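PDB 6SKY: Serine/threonine-protein kinase Tel1 from Chaetomium thermophilum, which probably phosphorylates serine or threonine followed by glutamine in target proteins, using ATP, to start checkpoint signalling at DNA damage. Local coordinates for residues R2640-G2645 with R2818-F2823. Residues are numbered along the deposited sequence; the frame is centred on the assembly and turned at random.
Sequences RQRNLG and RRCCEF
Arg2642 NH1 is gripped by one salt bridge, to Asp1928 OD1. Its neighbour NH2 makes another, to Glu2638 OE1, one turn back in helix 2637-2641. Two carboxylates thus hold the guanidinium. The same Asp1928 OD1 also takes NH1 of Arg2819. A single carboxylate oxygen joins two arginines whose NH1 atoms lie 3.9 Å apart, and its negative charge probably offsets their repulsion. Tyr1931 adds a cation-pi contact to Arg2819.

Across the contact, Phe2823 CE2 lies over the centre of one face of the Arg2642 guanidinium, 3.2 Å above the plane. The two planes are tilted 45° apart. Arg2642 NH1 is 3.3 Å from Phe2823 CE2. The arginine chain runs extended from CG to NE, then turns at chi4 (81°), which sets the guanidinium across it. Arg2819 bends at chi2 and chi3. Its NH1 lies at the edge of the Phe2823 ring, in plane, while Phe2823 CZ stands over the centre of its guanidinium. The ring therefore meets both cations.

Toward the backbone the contact becomes mostly apolar. Arg2642 CD lies 4.2 Å from Cys2820 SG. Leu2644 CD2 reaches Cys2820 CB at 4.3 Å, and Leu2644 CD1 meets Phe2823 CB at 4.4 Å. A Schellman motif with positive phi at Asn2643 ends helix 2637-2641. Arg2642 and Leu2644, before and after Asn2643, both direct their CB toward helix 2816-2828.

The two kinase segments meet here with Asp1928 and Tyr1931 of the FAT region against their arginines. The contact therefore sits, buried, where the FAT region meets the kinase part, away from the nucleotide and magnesium. Arg2744 and Ala2747 of helix 2732-2755 pack against Cys2820, and Arg2744 also touches Arg2642. Cys2821 faces away, between helix 2732-2755 and helix 2916-2927.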
ATOM      1  N   ARG A2640      15.654  -7.449 -12.939  1.00 27.84           N
ATOM      2  CA  ARG A2640      17.067  -7.320 -13.251  1.00 27.84           C
ATOM      3  C   ARG A2640      17.924  -8.133 -12.299  1.00 27.84           C
ATOM      4  O   ARG A2640      18.965  -8.658 -12.700  1.00 27.84           O
ATOM      5  CB  ARG A2640      17.449  -5.851 -13.215  1.00 27.84           C
ATOM      6  CG  ARG A2640      18.905  -5.538 -13.205  1.00 27.84           C
ATOM      7  CD  ARG A2640      19.056  -4.045 -13.081  1.00 27.84           C
ATOM      8  NE  ARG A2640      20.423  -3.630 -12.814  1.00 27.84           N
ATOM      9  CZ  ARG A2640      20.812  -2.363 -12.743  1.00 27.84           C
ATOM     10  NH1 ARG A2640      22.078  -2.068 -12.491  1.00 27.84           N
ATOM     11  NH2 ARG A2640      19.934  -1.392 -12.933  1.00 27.84           N
ATOM     12  N   GLN A2641      17.503  -8.261 -11.043  1.00 27.82           N
ATOM     13  CA  GLN A2641      18.242  -9.079 -10.095  1.00 27.82           C
ATOM     14  C   GLN A2641      18.281 -10.538 -10.520  1.00 27.82           C
ATOM     15  O   GLN A2641      19.250 -11.242 -10.228  1.00 27.82           O
ATOM     16  CB  GLN A2641      17.610  -8.936  -8.719  1.00 27.82           C
ATOM     17  CG  GLN A2641      18.227  -9.783  -7.652  1.00 27.82           C
ATOM     18  CD  GLN A2641      17.341  -9.898  -6.444  1.00 27.82           C
ATOM     19  OE1 GLN A2641      17.449 -10.846  -5.669  1.00 27.82           O
ATOM     20  NE2 GLN A2641      16.448  -8.934  -6.276  1.00 27.82           N
ATOM     21  N   ARG A2642      17.251 -11.005 -11.218  1.00 25.52           N
ATOM     22  CA  ARG A2642      17.133 -12.383 -11.664  1.00 25.52           C
ATOM     23  C   ARG A2642      17.458 -12.569 -13.132  1.00 25.52           C
ATOM     24  O   ARG A2642      17.303 -13.674 -13.645  1.00 25.52           O
ATOM     25  CB  ARG A2642      15.724 -12.893 -11.398  1.00 25.52           C
ATOM     26  CG  ARG A2642      15.418 -13.007  -9.953  1.00 25.52           C
ATOM     27  CD  ARG A2642      13.951 -13.046  -9.700  1.00 25.52           C
ATOM     28  NE  ARG A2642      13.684 -13.281  -8.292  1.00 25.52           N
ATOM     29  CZ  ARG A2642      13.720 -12.342  -7.358  1.00 25.52           C
ATOM     30  NH1 ARG A2642      13.464 -12.653  -6.102  1.00 25.52           N
ATOM     31  NH2 ARG A2642      14.008 -11.097  -7.678  1.00 25.52           N
ATOM     32  N   ASN A2643      17.897 -11.519 -13.818  1.00 26.08           N
ATOM     33  CA  ASN A2643      18.208 -11.572 -15.245  1.00 26.08           C
ATOM     34  C   ASN A2643      17.043 -12.125 -16.048  1.00 26.08           C
ATOM     35  O   ASN A2643      17.224 -12.913 -16.973  1.00 26.08           O
ATOM     36  CB  ASN A2643      19.468 -12.386 -15.512  1.00 26.08           C
ATOM     37  CG  ASN A2643      20.608 -12.002 -14.616  1.00 26.08           C
ATOM     38  OD1 ASN A2643      21.287 -12.857 -14.060  1.00 26.08           O
ATOM     39  ND2 ASN A2643      20.820 -10.708 -14.457  1.00 26.08           N
ATOM     40  N   LEU A2644      15.832 -11.718 -15.691  1.00 23.08           N
ATOM     41  CA  LEU A2644      14.658 -12.169 -16.420  1.00 23.08           C
ATOM     42  C   LEU A2644      14.615 -11.480 -17.770  1.00 23.08           C
ATOM     43  O   LEU A2644      14.650 -10.252 -17.853  1.00 23.08           O
ATOM     44  CB  LEU A2644      13.386 -11.897 -15.628  1.00 23.08           C
ATOM     45  CG  LEU A2644      13.140 -12.788 -14.419  1.00 23.08           C
ATOM     46  CD1 LEU A2644      11.986 -12.275 -13.621  1.00 23.08           C
ATOM     47  CD2 LEU A2644      12.861 -14.180 -14.863  1.00 23.08           C
ATOM     48  N   GLY A2645      14.552 -12.276 -18.822  1.00 23.90           N
ATOM     49  CA  GLY A2645      14.522 -11.768 -20.177  1.00 23.90           C
ATOM     50  C   GLY A2645      14.358 -12.938 -21.110  1.00 23.90           C
ATOM     51  O   GLY A2645      14.215 -14.086 -20.683  1.00 23.90           O
ATOM     52  N   ARG A2818       6.328 -19.496 -10.092  1.00 18.51           N
ATOM     53  CA  ARG A2818       5.236 -18.593  -9.761  1.00 18.51           C
ATOM     54  C   ARG A2818       5.750 -17.229  -9.322  1.00 18.51           C
ATOM     55  O   ARG A2818       5.186 -16.197  -9.700  1.00 18.51           O
ATOM     56  CB  ARG A2818       4.376 -19.226  -8.684  1.00 18.51           C
ATOM     57  CG  ARG A2818       2.998 -18.684  -8.618  1.00 18.51           C
ATOM     58  CD  ARG A2818       2.185 -19.427  -7.604  1.00 18.51           C
ATOM     59  NE  ARG A2818       1.879 -20.779  -8.042  1.00 18.51           N
ATOM     60  CZ  ARG A2818       0.733 -21.135  -8.600  1.00 18.51           C
ATOM     61  NH1 ARG A2818       0.539 -22.386  -8.966  1.00 18.51           N
ATOM     62  NH2 ARG A2818      -0.216 -20.239  -8.788  1.00 18.51           N
ATOM     63  N   ARG A2819       6.836 -17.198  -8.555  1.00 22.26           N
ATOM     64  CA  ARG A2819       7.410 -15.925  -8.147  1.00 22.26           C
ATOM     65  C   ARG A2819       7.968 -15.163  -9.336  1.00 22.26           C
ATOM     66  O   ARG A2819       7.849 -13.940  -9.399  1.00 22.26           O
ATOM     67  CB  ARG A2819       8.496 -16.141  -7.104  1.00 22.26           C
ATOM     68  CG  ARG A2819       8.009 -16.725  -5.814  1.00 22.26           C
ATOM     69  CD  ARG A2819       8.048 -15.729  -4.709  1.00 22.26           C
ATOM     70  NE  ARG A2819       9.400 -15.279  -4.431  1.00 22.26           N
ATOM     71  CZ  ARG A2819       9.683 -14.255  -3.640  1.00 22.26           C
ATOM     72  NH1 ARG A2819      10.939 -13.898  -3.436  1.00 22.26           N
ATOM     73  NH2 ARG A2819       8.706 -13.584  -3.063  1.00 22.26           N
ATOM     74  N   CYS A2820       8.576 -15.859 -10.291  1.00 22.40           N
ATOM     75  CA  CYS A2820       9.127 -15.160 -11.441  1.00 22.40           C
ATOM     76  C   CYS A2820       8.045 -14.709 -12.403  1.00 22.40           C
ATOM     77  O   CYS A2820       8.184 -13.655 -13.025  1.00 22.40           O
ATOM     78  CB  CYS A2820      10.148 -16.041 -12.150  1.00 22.40           C
ATOM     79  SG  CYS A2820      11.688 -16.192 -11.255  1.00 22.40           S
ATOM     80  N   CYS A2821       6.959 -15.470 -12.524  1.00 17.76           N
ATOM     81  CA  CYS A2821       5.789 -14.989 -13.245  1.00 17.76           C
ATOM     82  C   CYS A2821       5.251 -13.711 -12.626  1.00 17.76           C
ATOM     83  O   CYS A2821       4.919 -12.761 -13.339  1.00 17.76           O
ATOM     84  CB  CYS A2821       4.705 -16.062 -13.260  1.00 17.76           C
ATOM     85  SG  CYS A2821       4.916 -17.361 -14.444  1.00 17.76           S
ATOM     86  N   GLU A2822       5.172 -13.659 -11.297  1.00 22.51           N
ATOM     87  CA  GLU A2822       4.645 -12.470 -10.636  1.00 22.51           C
ATOM     88  C   GLU A2822       5.573 -11.275 -10.789  1.00 22.51           C
ATOM     89  O   GLU A2822       5.106 -10.161 -11.021  1.00 22.51           O
ATOM     90  CB  GLU A2822       4.381 -12.762  -9.165  1.00 22.51           C
ATOM     91  CG  GLU A2822       3.122 -13.557  -8.936  1.00 22.51           C
ATOM     92  CD  GLU A2822       3.074 -14.202  -7.574  1.00 22.51           C
ATOM     93  OE1 GLU A2822       3.922 -13.872  -6.727  1.00 22.51           O
ATOM     94  OE2 GLU A2822       2.189 -15.051  -7.348  1.00 22.51           O
ATOM     95  N   PHE A2823       6.885 -11.475 -10.670  1.00 20.59           N
ATOM     96  CA  PHE A2823       7.815 -10.367 -10.872  1.00 20.59           C
ATOM     97  C   PHE A2823       7.772  -9.855 -12.303  1.00 20.59           C
ATOM     98  O   PHE A2823       7.774  -8.643 -12.534  1.00 20.59           O
ATOM     99  CB  PHE A2823       9.237 -10.789 -10.519  1.00 20.59           C
ATOM    100  CG  PHE A2823       9.451 -11.035  -9.070  1.00 20.59           C
ATOM    101  CD1 PHE A2823       8.923 -10.189  -8.127  1.00 20.59           C
ATOM    102  CD2 PHE A2823      10.179 -12.121  -8.646  1.00 20.59           C
ATOM    103  CE1 PHE A2823       9.117 -10.423  -6.793  1.00 20.59           C
ATOM    104  CE2 PHE A2823      10.368 -12.355  -7.312  1.00 20.59           C
ATOM    105  CZ  PHE A2823       9.837 -11.505  -6.390  1.00 20.59           C
TER